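Local coordinates for Spermidine/putrescine ABC transporter, periplasmic binding protein (Treponema pallidum, PDB 2V84) that probably binds polyamines such as spermidine and putrescine, serving as the periplasmic receptor of an ABC transporter, at residues K154-A157 and Y158-M162. Numbering follows the deposited sequence.
Sequences KDLA and YRMSM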
ATOM      1  N   LYS A 154      -0.561  22.387 -16.930  1.00 32.82           N
ATOM      2  CA  LYS A 154      -0.265  23.745 -16.455  1.00 34.11           C
ATOM      3  C   LYS A 154      -1.483  24.560 -16.027  1.00 33.80           C
ATOM      4  O   LYS A 154      -1.353  25.429 -15.159  1.00 33.14           O
ATOM      5  CB  LYS A 154       0.620  24.507 -17.454  1.00 34.14           C
ATOM      6  CG  LYS A 154       2.052  23.938 -17.472  1.00 35.29           C
ATOM      7  CD  LYS A 154       3.110  24.878 -18.062  1.00 36.25           C
ATOM      8  CE  LYS A 154       4.426  24.109 -18.278  1.00 39.16           C
ATOM      9  NZ  LYS A 154       5.586  24.945 -18.729  1.00 41.48           N
ATOM     10  N   ASP A 155      -2.648  24.238 -16.601  1.00 33.58           N
ATOM     11  CA  ASP A 155      -3.935  24.838 -16.230  1.00 34.46           C
ATOM     12  C   ASP A 155      -4.455  24.449 -14.838  1.00 34.57           C
ATOM     13  O   ASP A 155      -5.371  25.092 -14.304  1.00 34.86           O
ATOM     14  CB  ASP A 155      -4.998  24.604 -17.318  1.00 34.32           C
ATOM     15  CG  ASP A 155      -5.420  23.141 -17.461  1.00 34.58           C
ATOM     16  OD1 ASP A 155      -4.571  22.228 -17.468  1.00 32.70           O
ATOM     17  OD2 ASP A 155      -6.638  22.903 -17.608  1.00 33.72           O
ATOM     18  N   LEU A 156      -3.844  23.419 -14.251  1.00 34.06           N
ATOM     19  CA  LEU A 156      -4.144  22.972 -12.887  1.00 33.70           C
ATOM     20  C   LEU A 156      -2.986  23.236 -11.923  1.00 33.34           C
ATOM     21  O   LEU A 156      -2.997  22.766 -10.784  1.00 32.74           O
ATOM     22  CB  LEU A 156      -4.520  21.479 -12.894  1.00 33.50           C
ATOM     23  CG  LEU A 156      -5.618  21.038 -13.878  1.00 33.72           C
ATOM     24  CD1 LEU A 156      -5.688  19.527 -13.949  1.00 34.87           C
ATOM     25  CD2 LEU A 156      -6.964  21.614 -13.475  1.00 36.54           C
ATOM     26  N   ALA A 157      -1.993  24.004 -12.374  1.00 33.50           N
ATOM     27  CA  ALA A 157      -0.807  24.274 -11.567  1.00 33.39           C
ATOM     28  C   ALA A 157      -1.159  24.876 -10.211  1.00 33.70           C
ATOM     29  O   ALA A 157      -2.038  25.752 -10.108  1.00 33.13           O
ATOM     30  CB  ALA A 157       0.170  25.163 -12.318  1.00 34.07           C
ATOM     31  N   TYR A 158      -0.480  24.377  -9.175  1.00 33.86           N
ATOM     32  CA  TYR A 158      -0.691  24.763  -7.771  1.00 34.71           C
ATOM     33  C   TYR A 158      -2.087  24.404  -7.265  1.00 33.46           C
ATOM     34  O   TYR A 158      -2.623  25.038  -6.355  1.00 32.91           O
ATOM     35  CB  TYR A 158      -0.367  26.253  -7.541  1.00 36.93           C
ATOM     36  CG  TYR A 158       0.843  26.726  -8.337  1.00 40.29           C
ATOM     37  CD1 TYR A 158       2.112  26.150  -8.143  1.00 42.15           C
ATOM     38  CD2 TYR A 158       0.709  27.731  -9.307  1.00 41.96           C
ATOM     39  CE1 TYR A 158       3.216  26.577  -8.885  1.00 43.26           C
ATOM     40  CE2 TYR A 158       1.806  28.165 -10.056  1.00 42.17           C
ATOM     41  CZ  TYR A 158       3.049  27.592  -9.838  1.00 42.36           C
ATOM     42  OH  TYR A 158       4.123  28.038 -10.589  1.00 42.98           O
ATOM     43  N   ARG A 159      -2.684  23.386  -7.874  1.00 31.81           N
ATOM     44  CA  ARG A 159      -3.934  22.824  -7.384  1.00 31.15           C
ATOM     45  C   ARG A 159      -3.852  21.311  -7.429  1.00 29.50           C
ATOM     46  O   ARG A 159      -4.860  20.635  -7.463  1.00 29.34           O
ATOM     47  CB  ARG A 159      -5.142  23.344  -8.189  1.00 30.86           C
ATOM     48  CG  ARG A 159      -5.348  24.848  -8.081  1.00 32.18           C
ATOM     49  CD  ARG A 159      -6.735  25.265  -8.582  1.00 33.49           C
ATOM     50  NE  ARG A 159      -6.855  25.124 -10.027  1.00 38.30           N
ATOM     51  CZ  ARG A 159      -8.008  24.975 -10.682  1.00 40.99           C
ATOM     52  NH1 ARG A 159      -9.161  24.923 -10.022  1.00 40.26           N
ATOM     53  NH2 ARG A 159      -7.999  24.857 -12.007  1.00 43.18           N
ATOM     54  N   MET A 160      -2.623  20.793  -7.428  1.00 27.83           N
ATOM     55  CA  MET A 160      -2.368  19.353  -7.455  1.00 26.80           C
ATOM     56  C   MET A 160      -1.306  18.979  -6.439  1.00 25.76           C
ATOM     57  O   MET A 160      -0.482  19.813  -6.055  1.00 25.67           O
ATOM     58  CB  MET A 160      -1.909  18.938  -8.859  1.00 26.41           C
ATOM     59  CG  MET A 160      -2.952  19.260  -9.945  1.00 25.71           C
ATOM     60  SD  MET A 160      -2.579  18.470 -11.531  1.00 28.39           S
ATOM     61  CE  MET A 160      -1.149  19.420 -12.053  1.00 26.95           C
ATOM     62  N   SER A 161      -1.340  17.723  -5.992  1.00 24.85           N
ATOM     63  CA  SER A 161      -0.250  17.144  -5.214  1.00 24.78           C
ATOM     64  C   SER A 161       0.071  15.744  -5.711  1.00 24.59           C
ATOM     65  O   SER A 161      -0.769  15.067  -6.339  1.00 24.97           O
ATOM     66  CB  SER A 161      -0.600  17.101  -3.714  1.00 24.30           C
ATOM     67  OG  SER A 161      -1.636  16.152  -3.425  1.00 23.97           O
ATOM     68  N   MET A 162       1.317  15.324  -5.467  1.00 25.58           N
ATOM     69  CA  MET A 162       1.694  13.950  -5.613  1.00 24.54           C
ATOM     70  C   MET A 162       2.125  13.466  -4.248  1.00 25.28           C
ATOM     71  O   MET A 162       2.352  14.277  -3.333  1.00 24.74           O
ATOM     72  CB  MET A 162       2.793  13.762  -6.684  1.00 25.24           C
ATOM     73  CG  MET A 162       2.278  14.047  -8.120  1.00 23.92           C
ATOM     74  SD  MET A 162       3.474  13.554  -9.363  1.00 24.93           S
ATOM     75  CE  MET A 162       3.155  11.805  -9.412  1.00 25.31           C
TER
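Leu156 and Arg159 close a type II beta turn: Arg159 N gives a hydrogen bond to Leu156 O at 3.0 Å, bent to 132° at the hydrogen. Ala157 and Tyr158 fill its central positions, and Tyr158, though no glycine, takes the positive phi (63°) that this turn type asks of its third residue. The small methyl of Ala157 packs over one face of the Tyr158 ring, offset toward its rim, in a CH-pi contact, Ala157 CB 4.2 Å from the ring centroid. Leu156 and Met160, four residues apart, cross at about a right angle, Leu156 CB lying 3.8 Å from Met160 SD. The methionine chain bends at its last torsion (chi3 -71°), which brings CE back beside Leu156 CB and O. Both apolar side chains are buried and also rest on Val223 of strand 223-226. Long and flexible, Arg159 reaches back across the turn, and Arg159 NH2 makes a weak hydrogen bond, 3.5 Å long, to the backbone Asp155 O, which lies at the edge of the guanidinium and in its plane; the Asp155 carboxylate forms a salt bridge with Arg153. This is a tight turn leading from a 3-10 segment into strand 160-162, which runs parallel to strands 204-207 and 223-226 in one domain of a periplasmic binding protein.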